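Local atomic coordinates of Exo beta-1,2-glucooligosaccharide sophorohydrolase (non-reducing end) (Parabacteroides distasonis ATCC 8503, PDB entry 5Z06), a protein that hydrolyses beta-1,2-glucooligosaccharides and linear beta-1,2-glucan from the non-reducing end, releasing the disaccharide sophorose. Residues 17-22 and 34-39; 249-254 and 279-284. One frame throughout, in Å; residues are numbered along the deposited sequence.

Contact 1 (17-22 and 34-39); sequences KGDYFY and KNARHH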
ATOM      1  N   LYS A  17     -12.000  12.508   6.751  1.00 31.67           N
ATOM      2  CA  LYS A  17     -13.142  13.230   7.264  1.00 31.98           C
ATOM      3  C   LYS A  17     -13.740  14.048   6.161  1.00 28.78           C
ATOM      4  O   LYS A  17     -13.181  14.147   5.068  1.00 25.79           O
ATOM      5  CB  LYS A  17     -12.741  14.152   8.414  1.00 37.65           C
ATOM      6  CG  LYS A  17     -12.342  13.378   9.648  1.00 43.97           C
ATOM      7  CD  LYS A  17     -11.627  14.244  10.667  1.00 49.24           C
ATOM      8  CE  LYS A  17     -10.873  13.365  11.664  1.00 53.74           C
ATOM      9  NZ  LYS A  17      -9.900  14.175  12.451  1.00 56.72           N
ATOM     10  N   GLY A  18     -14.906  14.606   6.472  1.00 27.95           N
ATOM     11  CA  GLY A  18     -15.531  15.657   5.694  1.00 27.85           C
ATOM     12  C   GLY A  18     -16.393  15.136   4.578  1.00 25.79           C
ATOM     13  O   GLY A  18     -17.576  15.343   4.575  1.00 25.02           O
ATOM     14  N   ASP A  19     -15.771  14.467   3.626  1.00 26.88           N
ATOM     15  CA  ASP A  19     -16.448  13.949   2.464  1.00 27.88           C
ATOM     16  C   ASP A  19     -15.762  12.686   1.957  1.00 27.74           C
ATOM     17  O   ASP A  19     -14.636  12.395   2.326  1.00 27.92           O
ATOM     18  CB  ASP A  19     -16.463  15.012   1.365  1.00 28.21           C
ATOM     19  CG  ASP A  19     -15.066  15.499   0.982  1.00 29.15           C
ATOM     20  OD1 ASP A  19     -14.309  14.799   0.281  1.00 32.09           O
ATOM     21  OD2 ASP A  19     -14.719  16.618   1.366  1.00 32.30           O
ATOM     22  N   TYR A  20     -16.460  11.964   1.086  1.00 27.29           N
ATOM     23  CA  TYR A  20     -16.079  10.624   0.714  1.00 26.96           C
ATOM     24  C   TYR A  20     -15.711  10.579  -0.760  1.00 26.90           C
ATOM     25  O   TYR A  20     -16.539  10.814  -1.652  1.00 26.48           O
ATOM     26  CB  TYR A  20     -17.184   9.615   1.022  1.00 29.80           C
ATOM     27  CG  TYR A  20     -16.699   8.201   0.801  1.00 30.81           C
ATOM     28  CD1 TYR A  20     -15.553   7.739   1.458  1.00 31.56           C
ATOM     29  CD2 TYR A  20     -17.332   7.341  -0.101  1.00 30.28           C
ATOM     30  CE1 TYR A  20     -15.069   6.461   1.240  1.00 30.92           C
ATOM     31  CE2 TYR A  20     -16.853   6.050  -0.299  1.00 31.18           C
ATOM     32  CZ  TYR A  20     -15.709   5.628   0.375  1.00 29.99           C
ATOM     33  OH  TYR A  20     -15.165   4.384   0.205  1.00 31.15           O
ATOM     34  N   PHE A  21     -14.450  10.272  -1.002  1.00 25.07           N
ATOM     35  CA  PHE A  21     -13.906  10.387  -2.307  1.00 25.78           C
ATOM     36  C   PHE A  21     -14.705   9.543  -3.270  1.00 25.28           C
ATOM     37  O   PHE A  21     -15.069  10.016  -4.324  1.00 24.26           O
ATOM     38  CB  PHE A  21     -12.415   9.993  -2.360  1.00 26.34           C
ATOM     39  CG  PHE A  21     -11.903   9.992  -3.748  1.00 25.50           C
ATOM     40  CD1 PHE A  21     -11.452  11.154  -4.316  1.00 24.88           C
ATOM     41  CD2 PHE A  21     -11.988   8.858  -4.520  1.00 26.01           C
ATOM     42  CE1 PHE A  21     -11.041  11.184  -5.633  1.00 26.00           C
ATOM     43  CE2 PHE A  21     -11.589   8.880  -5.843  1.00 26.20           C
ATOM     44  CZ  PHE A  21     -11.106  10.042  -6.399  1.00 25.81           C
ATOM     45  N   TYR A  22     -15.004   8.317  -2.874  1.00 26.37           N
ATOM     46  CA  TYR A  22     -15.673   7.356  -3.747  1.00 28.10           C
ATOM     47  C   TYR A  22     -17.184   7.490  -3.671  1.00 28.52           C
ATOM     48  O   TYR A  22     -17.893   6.526  -3.401  1.00 29.99           O
ATOM     49  CB  TYR A  22     -15.271   5.952  -3.348  1.00 28.43           C
ATOM     50  CG  TYR A  22     -13.817   5.682  -3.583  1.00 29.04           C
ATOM     51  CD1 TYR A  22     -13.340   5.434  -4.860  1.00 30.00           C
ATOM     52  CD2 TYR A  22     -12.916   5.686  -2.534  1.00 28.07           C
ATOM     53  CE1 TYR A  22     -11.996   5.178  -5.082  1.00 30.03           C
ATOM     54  CE2 TYR A  22     -11.579   5.443  -2.754  1.00 29.08           C
ATOM     55  CZ  TYR A  22     -11.133   5.172  -4.015  1.00 28.99           C
ATOM     56  OH  TYR A  22      -9.807   4.927  -4.172  1.00 31.13           O
ATOM     57  N   LYS A  34     -26.746  17.473  -0.412  1.00 27.58           N
ATOM     58  CA  LYS A  34     -25.614  18.027   0.265  1.00 28.07           C
ATOM     59  C   LYS A  34     -24.395  17.309  -0.253  1.00 28.19           C
ATOM     60  O   LYS A  34     -24.390  16.080  -0.338  1.00 30.69           O
ATOM     61  CB  LYS A  34     -25.742  17.843   1.780  1.00 28.16           C
ATOM     62  CG  LYS A  34     -24.672  18.573   2.564  1.00 28.44           C
ATOM     63  CD  LYS A  34     -24.818  18.297   4.046  1.00 27.79           C
ATOM     64  CE  LYS A  34     -23.615  18.716   4.843  1.00 28.89           C
ATOM     65  NZ  LYS A  34     -23.770  18.379   6.292  1.00 29.03           N
ATOM     66  N   ASN A  35     -23.371  18.086  -0.596  1.00 27.51           N
ATOM     67  CA  ASN A  35     -22.155  17.547  -1.174  1.00 28.02           C
ATOM     68  C   ASN A  35     -21.002  18.508  -0.974  1.00 29.32           C
ATOM     69  O   ASN A  35     -21.202  19.708  -0.854  1.00 27.55           O
ATOM     70  CB  ASN A  35     -22.330  17.296  -2.682  1.00 27.64           C
ATOM     71  CG  ASN A  35     -22.413  18.586  -3.480  1.00 26.54           C
ATOM     72  OD1 ASN A  35     -21.434  18.999  -4.086  1.00 29.56           O
ATOM     73  ND2 ASN A  35     -23.565  19.245  -3.450  1.00 25.44           N
ATOM     74  N   ALA A  36     -19.800  17.951  -0.943  1.00 29.97           N
ATOM     75  CA  ALA A  36     -18.568  18.713  -0.968  1.00 28.96           C
ATOM     76  C   ALA A  36     -17.901  18.297  -2.249  1.00 28.53           C
ATOM     77  O   ALA A  36     -17.559  17.125  -2.403  1.00 27.91           O
ATOM     78  CB  ALA A  36     -17.703  18.353   0.227  1.00 28.05           C
ATOM     79  N   ARG A  37     -17.774  19.224  -3.191  1.00 31.06           N
ATOM     80  CA  ARG A  37     -17.167  18.950  -4.508  1.00 33.56           C
ATOM     81  C   ARG A  37     -17.770  17.713  -5.148  1.00 31.28           C
ATOM     82  O   ARG A  37     -17.079  16.903  -5.738  1.00 32.36           O
ATOM     83  CB  ARG A  37     -15.648  18.796  -4.408  1.00 36.75           C
ATOM     84  CG  ARG A  37     -14.914  19.997  -3.853  1.00 40.22           C
ATOM     85  CD  ARG A  37     -13.469  19.611  -3.549  1.00 46.15           C
ATOM     86  NE  ARG A  37     -13.395  19.142  -2.164  1.00 52.71           N
ATOM     87  CZ  ARG A  37     -13.204  17.896  -1.738  1.00 52.55           C
ATOM     88  NH1 ARG A  37     -12.992  16.872  -2.565  1.00 52.72           N
ATOM     89  NH2 ARG A  37     -13.205  17.680  -0.428  1.00 55.55           N
ATOM     90  N   HIS A  38     -19.089  17.607  -5.028  1.00 31.20           N
ATOM     91  CA  HIS A  38     -19.870  16.527  -5.591  1.00 30.61           C
ATOM     92  C   HIS A  38     -19.561  15.177  -5.000  1.00 29.39           C
ATOM     93  O   HIS A  38     -19.758  14.166  -5.658  1.00 30.27           O
ATOM     94  CB  HIS A  38     -19.785  16.530  -7.124  1.00 32.38           C
ATOM     95  CG  HIS A  38     -20.179  17.840  -7.715  1.00 34.64           C
ATOM     96  ND1 HIS A  38     -21.465  18.335  -7.611  1.00 39.34           N
ATOM     97  CD2 HIS A  38     -19.458  18.790  -8.349  1.00 37.31           C
ATOM     98  CE1 HIS A  38     -21.528  19.515  -8.205  1.00 40.60           C
ATOM     99  NE2 HIS A  38     -20.323  19.817  -8.656  1.00 41.27           N
ATOM    100  N   HIS A  39     -19.128  15.174  -3.741  1.00 27.67           N
ATOM    101  CA  HIS A  39     -18.934  13.964  -2.974  1.00 28.05           C
ATOM    102  C   HIS A  39     -19.909  14.075  -1.826  1.00 28.15           C
ATOM    103  O   HIS A  39     -20.280  15.183  -1.410  1.00 27.41           O
ATOM    104  CB  HIS A  39     -17.521  13.851  -2.414  1.00 28.67           C
ATOM    105  CG  HIS A  39     -16.449  13.753  -3.457  1.00 30.25           C
ATOM    106  ND1 HIS A  39     -16.362  12.708  -4.352  1.00 30.40           N
ATOM    107  CD2 HIS A  39     -15.391  14.557  -3.722  1.00 31.14           C
ATOM    108  CE1 HIS A  39     -15.317  12.889  -5.140  1.00 29.78           C
ATOM    109  NE2 HIS A  39     -14.710  14.002  -4.778  1.00 29.27           N
TER

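Contact 2 (249-254 and 279-284); sequences GEVGKK and TYPMTD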
ATOM      1  N   GLY A 249      -4.315  11.982  18.578  1.00 30.96           N
ATOM      2  CA  GLY A 249      -3.866  13.326  18.217  1.00 32.34           C
ATOM      3  C   GLY A 249      -3.515  14.209  19.394  1.00 31.35           C
ATOM      4  O   GLY A 249      -3.390  15.388  19.221  1.00 31.74           O
ATOM      5  N   GLU A 250      -3.300  13.617  20.568  1.00 33.14           N
ATOM      6  CA  GLU A 250      -3.151  14.336  21.809  1.00 33.10           C
ATOM      7  C   GLU A 250      -2.116  13.628  22.672  1.00 33.42           C
ATOM      8  O   GLU A 250      -2.129  12.395  22.798  1.00 30.13           O
ATOM      9  CB  GLU A 250      -4.487  14.353  22.517  1.00 37.32           C
ATOM     10  CG  GLU A 250      -4.450  14.991  23.892  1.00 42.50           C
ATOM     11  CD  GLU A 250      -5.832  15.297  24.442  1.00 45.70           C
ATOM     12  OE1 GLU A 250      -6.835  15.050  23.736  1.00 47.13           O
ATOM     13  OE2 GLU A 250      -5.896  15.785  25.596  1.00 48.87           O
ATOM     14  N   VAL A 251      -1.229  14.416  23.258  1.00 32.39           N
ATOM     15  CA  VAL A 251      -0.147  13.908  24.068  1.00 34.25           C
ATOM     16  C   VAL A 251      -0.568  13.874  25.534  1.00 34.61           C
ATOM     17  O   VAL A 251      -1.287  14.741  26.003  1.00 29.83           O
ATOM     18  CB  VAL A 251       1.110  14.770  23.917  1.00 35.33           C
ATOM     19  CG1 VAL A 251       2.302  14.095  24.590  1.00 34.94           C
ATOM     20  CG2 VAL A 251       1.413  14.988  22.438  1.00 35.98           C
ATOM     21  N   GLY A 252      -0.088  12.868  26.254  1.00 34.61           N
ATOM     22  CA  GLY A 252      -0.405  12.704  27.672  1.00 33.84           C
ATOM     23  C   GLY A 252      -1.807  12.187  27.882  1.00 32.15           C
ATOM     24  O   GLY A 252      -2.373  12.369  28.928  1.00 35.77           O
ATOM     25  N   LYS A 253      -2.359  11.520  26.891  1.00 31.64           N
ATOM     26  CA  LYS A 253      -3.739  11.095  26.932  1.00 30.80           C
ATOM     27  C   LYS A 253      -3.776   9.628  27.191  1.00 31.38           C
ATOM     28  O   LYS A 253      -3.170   8.841  26.439  1.00 30.04           O
ATOM     29  CB  LYS A 253      -4.426  11.383  25.605  1.00 31.44           C
ATOM     30  CG  LYS A 253      -5.921  11.134  25.609  1.00 33.03           C
ATOM     31  CD  LYS A 253      -6.684  12.025  26.592  1.00 35.72           C
ATOM     32  CE  LYS A 253      -8.138  12.155  26.129  1.00 40.05           C
ATOM     33  NZ  LYS A 253      -9.081  12.762  27.117  1.00 42.91           N
ATOM     34  N   LYS A 254      -4.482   9.266  28.259  1.00 30.57           N
ATOM     35  CA  LYS A 254      -4.661   7.888  28.638  1.00 32.99           C
ATOM     36  C   LYS A 254      -5.911   7.371  27.967  1.00 32.61           C
ATOM     37  O   LYS A 254      -6.931   8.055  27.929  1.00 31.70           O
ATOM     38  CB  LYS A 254      -4.787   7.744  30.157  1.00 34.99           C
ATOM     39  CG  LYS A 254      -4.971   6.297  30.587  1.00 37.11           C
ATOM     40  CD  LYS A 254      -4.489   6.061  32.016  1.00 37.77           C
ATOM     41  CE  LYS A 254      -4.387   4.571  32.319  1.00 39.31           C
ATOM     42  NZ  LYS A 254      -4.111   4.302  33.760  1.00 39.62           N
ATOM     43  N   THR A 279      -0.282   8.297  25.902  1.00 29.87           N
ATOM     44  CA  THR A 279       0.635   8.936  24.980  1.00 29.09           C
ATOM     45  C   THR A 279       1.605   9.848  25.694  1.00 29.63           C
ATOM     46  O   THR A 279       1.297  10.377  26.728  1.00 29.42           O
ATOM     47  CB  THR A 279      -0.075   9.800  23.913  1.00 30.04           C
ATOM     48  OG1 THR A 279      -0.849  10.842  24.544  1.00 27.84           O
ATOM     49  CG2 THR A 279      -0.951   8.943  22.994  1.00 29.32           C
ATOM     50  N   TYR A 280       2.759  10.073  25.085  1.00 30.11           N
ATOM     51  CA  TYR A 280       3.836  10.830  25.712  1.00 30.64           C
ATOM     52  C   TYR A 280       4.590  11.560  24.612  1.00 30.58           C
ATOM     53  O   TYR A 280       4.578  11.110  23.464  1.00 28.62           O
ATOM     54  CB  TYR A 280       4.791   9.889  26.466  1.00 29.29           C
ATOM     55  CG  TYR A 280       5.146   8.687  25.627  1.00 29.38           C
ATOM     56  CD1 TYR A 280       4.307   7.586  25.593  1.00 30.21           C
ATOM     57  CD2 TYR A 280       6.279   8.668  24.834  1.00 28.11           C
ATOM     58  CE1 TYR A 280       4.592   6.494  24.808  1.00 30.16           C
ATOM     59  CE2 TYR A 280       6.576   7.579  24.044  1.00 28.31           C
ATOM     60  CZ  TYR A 280       5.730   6.492  24.028  1.00 28.70           C
ATOM     61  OH  TYR A 280       6.004   5.397  23.241  1.00 28.52           O
ATOM     62  N   PRO A 281       5.272  12.670  24.964  1.00 29.66           N
ATOM     63  CA  PRO A 281       6.069  13.350  23.954  1.00 29.51           C
ATOM     64  C   PRO A 281       7.198  12.471  23.448  1.00 29.93           C
ATOM     65  O   PRO A 281       7.822  11.734  24.221  1.00 28.58           O
ATOM     66  CB  PRO A 281       6.614  14.594  24.663  1.00 29.53           C
ATOM     67  CG  PRO A 281       6.168  14.506  26.072  1.00 29.70           C
ATOM     68  CD  PRO A 281       5.368  13.280  26.293  1.00 28.16           C
ATOM     69  N   MET A 282       7.445  12.561  22.146  1.00 29.86           N
ATOM     70  CA  MET A 282       8.464  11.766  21.498  1.00 28.67           C
ATOM     71  C   MET A 282       9.516  12.652  20.848  1.00 28.04           C
ATOM     72  O   MET A 282       9.224  13.661  20.231  1.00 28.59           O
ATOM     73  CB  MET A 282       7.820  10.825  20.485  1.00 28.81           C
ATOM     74  CG  MET A 282       7.158   9.617  21.115  1.00 28.78           C
ATOM     75  SD  MET A 282       6.247   8.592  19.947  1.00 30.50           S
ATOM     76  CE  MET A 282       7.591   7.854  19.043  1.00 30.48           C
ATOM     77  N   THR A 283      10.760  12.256  21.032  1.00 28.35           N
ATOM     78  CA  THR A 283      11.867  12.840  20.318  1.00 27.87           C
ATOM     79  C   THR A 283      11.836  12.304  18.877  1.00 26.24           C
ATOM     80  O   THR A 283      11.121  11.342  18.551  1.00 24.49           O
ATOM     81  CB  THR A 283      13.212  12.376  20.919  1.00 27.09           C
ATOM     82  OG1 THR A 283      13.280  10.950  20.765  1.00 25.65           O
ATOM     83  CG2 THR A 283      13.386  12.815  22.427  1.00 25.23           C
ATOM     84  N   ASP A 284      12.663  12.904  18.041  1.00 27.17           N
ATOM     85  CA  ASP A 284      12.850  12.409  16.684  1.00 29.21           C
ATOM     86  C   ASP A 284      13.345  10.975  16.672  1.00 29.92           C
ATOM     87  O   ASP A 284      12.929  10.198  15.817  1.00 30.31           O
ATOM     88  CB  ASP A 284      13.835  13.270  15.930  1.00 30.09           C
ATOM     89  CG  ASP A 284      13.289  14.642  15.606  1.00 31.64           C
ATOM     90  OD1 ASP A 284      12.049  14.847  15.671  1.00 29.54           O
ATOM     91  OD2 ASP A 284      14.134  15.517  15.279  1.00 30.80           O
TER

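Contact 1 (17-22 and 34-39)
Tyr20 and His39 bring the two loops closest, their CA atoms 5.7 Å apart, yet no hydrogen bond joins residues 17-22 to 34-39, and the second segment folds back in a type I' beta turn from Ala36 to His39. That turn is closed by backbone bonds in both directions between its end residues, and the side chain of Asn35 adds an Asx motif by accepting from the backbone N of His38.

Across the gap, Asp19 makes a salt bridge to Arg37, with OD2 only 2.6 Å from NH2. The two side chains cross at about a right angle, and the carboxylate and guanidinium planes are 71° apart, so one nitrogen does most of the gripping instead of a flat two-pronged pairing. Arginine suits the tip of the turn because its long chain, bent at its third torsion, can lean back to the acid. Asp19 OD1 is also held by Asn657 ND2, which ties the carboxylate to a second partner, while the methyl of Ala36 is small enough for its CB to sit 3.6 Å from Asp19 OD2.

The imidazole of His39 lies between two backbones: Phe21 CA is over one face, in a CH-pi contact 4.1 Å from the ring centroid, and Arg37 O is above the opposite face. Chi1 of -64° sets CG anti to the carbonyl carbon, and the ring carried on it lies beside the backbone of residues 20 and 21. ND1 makes a hydrogen bond to Ser23 O, which helps fix the rotation of the ring. The rings of Phe21 and His39 meet obliquely, their planes at 34°, while Phe21 also packs edge-to-face with Trp658.

This is surface loop packing where the N-terminal beta-rich region meets the later chain at Asn657 and Trp658: a type I' beta turn joined by a salt bridge to the loop leading into strand 23-28.

Contact 2 (249-254 and 279-284)
The hydroxyl of Thr279 carries the polar core: Thr279 OG1 gives its proton to Glu250 O at 2.7 Å, in the carbonyl plane and on a lone pair, while accepting from Lys253 N. The latter bond is almost straight, with an N-H...OG1 angle of 177°. OG1 stands between the backbone N and the carbonyl carbon (chi1 59°), which turns it into the bend formed by residues 250-253. Threonine suits this buried place because one small hydroxyl can both donate and accept there, while its methyl CG2 packs 3.7 Å from Glu250 O as an apolar branch beside it.

Backbone bonds flank it. Thr279 N donates to Lys253 O over 3.0 Å, from well above the carbonyl plane, and Gly252 N reaches Thr279 O in a weak bond. Gly252 CA also lies 3.0 Å from Thr279 O; its positive phi of 75° favours glycine. A valine in place of Thr279 would probably leave Glu250 O and Lys253 N without their shared hydroxyl mate, so that the backbone bonds alone would hold the bend.

Farther out, Val251 CG1 lies 3.6 Å from Pro281 CD, an apolar pair at the surface. Lys253 makes a cation-pi contact with Phe226 outside the two segments.

These bonds join the bend between strands 243-247 and 254-262 to the linker from strand 275-278 into helix 284-297, extending the antiparallel pairing of 254-262 with 275-278 at its end.

Overall arrangement
Both contacts are surface contacts between loops, lying 23 and 26 Å from the centre of the chain, and they do not touch: their centres are 31 Å apart and their nearest atoms about 8 Å. They share no strand. Contact 1 joins two loops of the N-terminal beta-rich region, whereas contact 2 lies at the end of the outermost strand 275-278 of the later four-strand sheet, where the chain passes to helix 284-297. Their chemistry differs accordingly. Contact 1 works through side chains, a charge pair and a histidine ring against backbone, with no hydrogen bond between the segments; contact 2 combines backbone-to-backbone bonds with one threonine hydroxyl that bridges two more backbone groups.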